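PDB 6SLN: RagA protein from Porphyromonas gingivalis, which probably imports oligopeptides across the outer membrane as the TonB-dependent barrel of the RagAB peptide transporter, working together with the lipoprotein RagB. Local coordinates for residues Y349-F355 against A367-I373; M175-D179 against Y327-I331. The contacts are given in a common frame with arbitrary orientation. Numbering follows the deposited sequence.

Interaction 1 of 2, residues Y349-F355 against A367-I373; sequences YSGRLNF and ANLSGAI. With C8E ((hydroxyethyloxy)tri(ethyloxy)octane), chain J; C8E ((hydroxyethyloxy)tri(ethyloxy)octane), chain I.
Two extended strands, 349-355 and 367-373, run antiparallel (175°), axes 4.7 Å apart. Tyr-349, partly exposed, loses the most surface to the other strand and makes a hydrogen-bonded pair with Ile-373: Tyr-349 N to Ile-373 O is 2.8 Å, Ile-373 N to Tyr-349 O 3.1 Å. Its m rotamer lays CD1 4.3 Å from CB of Ile-373. Gly-351 with Gly-371, Leu-353 with Leu-369 and Phe-355 with Ala-367 pair likewise, Leu-369 N to Leu-353 O (2.9 Å) being weak. Alternation along this transmembrane-barrel hairpin puts mainly apolar residues and both glycines on the outer, detergent-bearing face and mostly polar ones, with Ala-372, inside. Ala-367 suits its outward place, its short CB lying beside Phe-355, 4.5 Å from CD2. Leu-369 (m, t) packs against Leu-353 of the second RagA subunit. Gly-351 and Gly-371 lack side chains where a detergent chain crosses, C8 of C8E (chain J) lying 3.6 Å from Gly-371 N. Inward, Arg-352 NH1 donates to Asn-354 OD1 at 2.6 Å.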
# COMPACT_ATOMS: atom_id res chain seq x y z
N TYR A 349 15.93 -10.18 -15.91
CA TYR A 349 17.37 -10.21 -15.67
C TYR A 349 17.62 -11.36 -14.69
O TYR A 349 17.22 -11.29 -13.53
CB TYR A 349 17.87 -8.90 -15.08
CG TYR A 349 17.51 -7.67 -15.89
CD1 TYR A 349 16.22 -7.15 -15.87
CD2 TYR A 349 18.47 -7.01 -16.66
CE1 TYR A 349 15.89 -6.03 -16.60
CE2 TYR A 349 18.14 -5.89 -17.39
CZ TYR A 349 16.85 -5.40 -17.35
OH TYR A 349 16.51 -4.28 -18.07
N SER A 350 18.29 -12.41 -15.17
CA SER A 350 18.43 -13.65 -14.42
C SER A 350 19.79 -13.76 -13.76
O SER A 350 20.81 -13.34 -14.31
CB SER A 350 18.25 -14.87 -15.32
OG SER A 350 17.29 -14.66 -16.32
N GLY A 351 19.80 -14.38 -12.59
CA GLY A 351 21.03 -14.90 -12.04
C GLY A 351 20.80 -16.29 -11.50
O GLY A 351 19.74 -16.57 -10.92
N ARG A 352 21.76 -17.19 -11.69
CA ARG A 352 21.68 -18.50 -11.09
C ARG A 352 23.06 -18.94 -10.64
O ARG A 352 24.03 -18.82 -11.40
CB ARG A 352 21.10 -19.54 -12.06
CG ARG A 352 21.59 -20.97 -11.76
CD ARG A 352 20.96 -22.01 -12.66
NE ARG A 352 19.51 -21.95 -12.61
CZ ARG A 352 18.79 -22.34 -11.57
NH1 ARG A 352 19.39 -22.84 -10.49
NH2 ARG A 352 17.46 -22.24 -11.61
N LEU A 353 23.15 -19.46 -9.43
CA LEU A 353 24.35 -20.14 -8.95
C LEU A 353 23.93 -21.53 -8.48
O LEU A 353 23.17 -21.66 -7.52
CB LEU A 353 25.03 -19.36 -7.82
CG LEU A 353 26.30 -20.06 -7.33
CD1 LEU A 353 27.24 -20.31 -8.50
CD2 LEU A 353 27.00 -19.28 -6.23
N ASN A 354 24.40 -22.55 -9.18
CA ASN A 354 24.20 -23.94 -8.80
C ASN A 354 25.50 -24.48 -8.22
O ASN A 354 26.57 -24.27 -8.79
CB ASN A 354 23.78 -24.78 -10.01
CG ASN A 354 22.29 -24.76 -10.26
OD1 ASN A 354 21.54 -23.97 -9.67
ND2 ASN A 354 21.85 -25.61 -11.17
N PHE A 355 25.39 -25.18 -7.10
CA PHE A 355 26.56 -25.59 -6.33
C PHE A 355 26.32 -26.98 -5.76
O PHE A 355 25.18 -27.34 -5.44
CB PHE A 355 26.81 -24.56 -5.23
CG PHE A 355 27.59 -25.08 -4.08
CD1 PHE A 355 28.93 -25.41 -4.23
CD2 PHE A 355 27.01 -25.19 -2.83
CE1 PHE A 355 29.67 -25.88 -3.16
CE2 PHE A 355 27.73 -25.66 -1.75
CZ PHE A 355 29.06 -26.00 -1.91
N ALA A 367 23.40 -26.28 -3.29
CA ALA A 367 22.36 -25.27 -3.38
C ALA A 367 22.08 -24.95 -4.85
O ALA A 367 22.98 -24.99 -5.70
CB ALA A 367 22.72 -23.98 -2.62
N ASN A 368 20.81 -24.66 -5.15
CA ASN A 368 20.44 -24.39 -6.54
C ASN A 368 19.81 -23.01 -6.63
O ASN A 368 18.64 -22.87 -7.03
CB ASN A 368 19.49 -25.47 -7.07
CG ASN A 368 20.17 -26.85 -7.20
OD1 ASN A 368 21.00 -27.07 -8.08
ND2 ASN A 368 19.80 -27.77 -6.31
N LEU A 369 20.58 -21.99 -6.30
CA LEU A 369 20.04 -20.64 -6.13
C LEU A 369 19.70 -19.96 -7.45
O LEU A 369 20.41 -20.10 -8.45
CB LEU A 369 21.03 -19.79 -5.36
CG LEU A 369 21.48 -20.51 -4.10
CD1 LEU A 369 22.79 -19.94 -3.53
CD2 LEU A 369 20.34 -20.48 -3.12
N SER A 370 18.60 -19.21 -7.45
CA SER A 370 18.17 -18.48 -8.63
C SER A 370 17.45 -17.20 -8.21
O SER A 370 16.90 -17.10 -7.12
CB SER A 370 17.25 -19.33 -9.52
OG SER A 370 16.04 -19.64 -8.85
N GLY A 371 17.47 -16.22 -9.11
CA GLY A 371 16.79 -14.97 -8.83
C GLY A 371 16.60 -14.18 -10.10
O GLY A 371 17.20 -14.47 -11.14
N ALA A 372 15.78 -13.14 -10.00
CA ALA A 372 15.42 -12.40 -11.19
C ALA A 372 14.83 -11.05 -10.81
O ALA A 372 14.16 -10.92 -9.78
CB ALA A 372 14.40 -13.18 -12.04
N ILE A 373 15.09 -10.06 -11.65
CA ILE A 373 14.29 -8.85 -11.72
C ILE A 373 13.46 -8.96 -12.99
O ILE A 373 14.00 -9.16 -14.08
CB ILE A 373 15.15 -7.58 -11.70
CG1 ILE A 373 15.90 -7.46 -10.37
CG2 ILE A 373 14.29 -6.35 -11.92
CD1 ILE A 373 16.71 -6.17 -10.25
C1 C8E J . 27.64 -15.24 -10.96
C2 C8E J . 26.34 -14.60 -10.44
C3 C8E J . 25.38 -15.57 -9.72
C4 C8E J . 24.08 -14.86 -9.29
C5 C8E J . 23.03 -15.78 -8.66
C6 C8E J . 22.00 -15.02 -7.80
C7 C8E J . 20.83 -15.92 -7.41
C8 C8E J . 19.76 -15.20 -6.58
O9 C8E J . 19.84 -15.58 -5.22
C10 C8E J . 19.07 -14.77 -4.33
C11 C8E J . 19.94 -14.19 -3.21
O12 C8E J . 19.88 -14.90 -1.98
C13 C8E J . 21.16 -15.23 -1.48
C14 C8E J . 21.10 -16.21 -0.29
O15 C8E J . 22.04 -17.27 -0.43
C16 C8E J . 21.63 -18.51 0.12
C17 C8E J . 22.80 -19.21 0.80
O18 C8E J . 22.42 -20.42 1.44
C19 C8E J . 23.00 -21.60 0.90
C20 C8E J . 23.49 -22.55 1.99
O21 C8E J . 23.27 -23.91 1.64
C1 C8E I . 22.29 -9.06 -17.07
C2 C8E I . 22.83 -8.92 -15.65
C3 C8E I . 22.33 -10.01 -14.69
C4 C8E I . 22.02 -9.46 -13.29
C5 C8E I . 20.90 -10.24 -12.59
C6 C8E I . 21.07 -10.44 -11.08
C7 C8E I . 19.78 -10.98 -10.43
C8 C8E I . 19.59 -10.45 -9.00
O9 C8E I . 18.22 -10.47 -8.62
C10 C8E I . 17.97 -11.06 -7.35
C11 C8E I . 16.65 -10.55 -6.76
O12 C8E I . 16.42 -11.00 -5.43
C13 C8E I . 15.48 -10.24 -4.68
C14 C8E I . 14.73 -11.16 -3.71
O15 C8E I . 14.08 -10.54 -2.61
C16 C8E I . 14.63 -10.93 -1.36
C17 C8E I . 14.91 -12.44 -1.22
O18 C8E I . 15.74 -12.77 -0.10
C19 C8E I . 15.79 -14.15 0.21
C20 C8E I . 16.33 -14.37 1.63
O21 C8E I . 16.64 -15.73 1.93

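Interaction 2 of 2, residues M175-D179 against Y327-I331; sequences MNPND and YYASI
From a loop of the plug, residues 175-179 reach the barrel strand 327-331, with Asp-179 CA 7.4 Å from Ser-330 CA. Met-175 makes no contact with this strand. Asn-176 (chi1 t) points its CB toward the strand, its ND2 3.7 Å from Ser-330 OG but hydrogen-bonded to Asp-315; its OD1 accepts from Asn-178 N at 3.2 Å, an Asx turn that suits asparagine. Pro-177, with phi near -70°, opens the 3-10 turn 177-179, which Asp-179 N closes onto Asn-176 O at 3.0 Å. Asn-178 brings its O within 3.5 Å of Tyr-328 OH. Asp-179 (m) bends its carboxylate to the strand, where OD1 accepts a very short hydrogen bond from Tyr-328 OH (2.4 Å) and another from Ser-330 OG (3.0 Å). Tyr-328 (chi1 t) and Ser-330, two apart, both face the plug, converging on one oxygen. Here plug and barrel thus meet through hydroxyl donors to a buried carboxylate, whose charge is partly offset by a long, weak ion pair with Arg-352.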
# COMPACT_ATOMS: atom_id res chain seq x y z
N MET A 175 13.03 -17.68 -14.76
CA MET A 175 14.26 -18.45 -14.81
C MET A 175 14.81 -18.50 -16.23
O MET A 175 14.05 -18.49 -17.21
CB MET A 175 14.05 -19.88 -14.31
CG MET A 175 13.47 -20.04 -12.90
SD MET A 175 13.88 -21.69 -12.30
CE MET A 175 13.44 -21.57 -10.57
N ASN A 176 16.12 -18.55 -16.34
CA ASN A 176 16.79 -18.66 -17.63
C ASN A 176 16.76 -20.11 -18.09
O ASN A 176 17.44 -20.97 -17.52
CB ASN A 176 18.23 -18.12 -17.51
CG ASN A 176 19.00 -18.14 -18.82
OD1 ASN A 176 18.51 -18.58 -19.87
ND2 ASN A 176 20.24 -17.67 -18.76
N PRO A 177 15.99 -20.43 -19.15
CA PRO A 177 15.83 -21.84 -19.55
C PRO A 177 17.07 -22.46 -20.12
O PRO A 177 17.11 -23.68 -20.30
CB PRO A 177 14.71 -21.78 -20.59
CG PRO A 177 14.25 -20.33 -20.63
CD PRO A 177 15.38 -19.52 -20.12
N ASN A 178 18.09 -21.66 -20.45
CA ASN A 178 19.37 -22.23 -20.86
C ASN A 178 20.07 -22.93 -19.72
O ASN A 178 21.00 -23.71 -19.97
CB ASN A 178 20.27 -21.14 -21.40
CG ASN A 178 20.28 -21.12 -22.88
OD1 ASN A 178 20.04 -20.08 -23.47
ND2 ASN A 178 20.56 -22.26 -23.49
N ASP A 179 19.68 -22.64 -18.48
CA ASP A 179 20.18 -23.35 -17.31
C ASP A 179 19.53 -24.72 -17.13
O ASP A 179 19.96 -25.46 -16.23
CB ASP A 179 19.95 -22.50 -16.06
CG ASP A 179 20.57 -21.14 -16.18
OD1 ASP A 179 21.54 -21.01 -16.94
OD2 ASP A 179 20.08 -20.19 -15.52
N TYR A 327 30.00 -26.54 -9.83
CA TYR A 327 29.31 -25.25 -9.80
C TYR A 327 28.72 -24.99 -11.18
O TYR A 327 29.20 -25.53 -12.19
CB TYR A 327 30.25 -24.10 -9.40
CG TYR A 327 31.33 -23.81 -10.41
CD1 TYR A 327 32.50 -24.55 -10.44
CD2 TYR A 327 31.19 -22.79 -11.36
CE1 TYR A 327 33.50 -24.30 -11.38
CE2 TYR A 327 32.18 -22.53 -12.30
CZ TYR A 327 33.33 -23.29 -12.30
OH TYR A 327 34.32 -23.04 -13.23
N TYR A 328 27.69 -24.16 -11.22
CA TYR A 328 27.17 -23.66 -12.49
C TYR A 328 26.61 -22.27 -12.23
O TYR A 328 25.62 -22.12 -11.49
CB TYR A 328 26.12 -24.60 -13.08
CG TYR A 328 25.37 -24.04 -14.29
CD1 TYR A 328 25.79 -24.31 -15.58
CD2 TYR A 328 24.23 -23.25 -14.12
CE1 TYR A 328 25.11 -23.80 -16.67
CE2 TYR A 328 23.55 -22.74 -15.19
CZ TYR A 328 23.98 -23.01 -16.47
OH TYR A 328 23.28 -22.49 -17.54
N ALA A 329 27.23 -21.25 -12.82
CA ALA A 329 26.76 -19.87 -12.69
C ALA A 329 26.16 -19.41 -14.00
O ALA A 329 26.46 -19.94 -15.07
CB ALA A 329 27.90 -18.93 -12.27
N SER A 330 25.31 -18.39 -13.90
CA SER A 330 24.64 -17.83 -15.06
C SER A 330 24.13 -16.43 -14.74
O SER A 330 23.60 -16.20 -13.64
CB SER A 330 23.47 -18.72 -15.50
OG SER A 330 23.30 -18.62 -16.89
N ILE A 331 24.31 -15.50 -15.68
CA ILE A 331 23.56 -14.25 -15.69
C ILE A 331 23.04 -14.03 -17.11
O ILE A 331 23.72 -14.37 -18.08
CB ILE A 331 24.38 -13.04 -15.21
CG1 ILE A 331 25.61 -12.81 -16.08
CG2 ILE A 331 24.81 -13.22 -13.77
CD1 ILE A 331 26.57 -11.80 -15.50

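Interactions 1 and 2 lie with centres about 7 Å apart and both reach one barrel sheet. The backbones join through probable hydrogen bonds, Asn-354 N to Tyr-328 O at 2.6 Å and Arg-352 N to Ser-330 O at 2.9 Å, so the strand receiving the plug is also the direct antiparallel neighbour of strand 345-360 of the hairpin. Arg-352 connects them again from inside: its NH2 lies 3.7 Å from SD of Met-175, and its NE forms a long, weak ion pair with OD2 of Asp-179. Met-175 CE also packs 3.7 Å from Ser-370 OG. Detergent lies on the opposite wall face, with C5 of C8E (chain J) 3.6 Å from Arg-352 N.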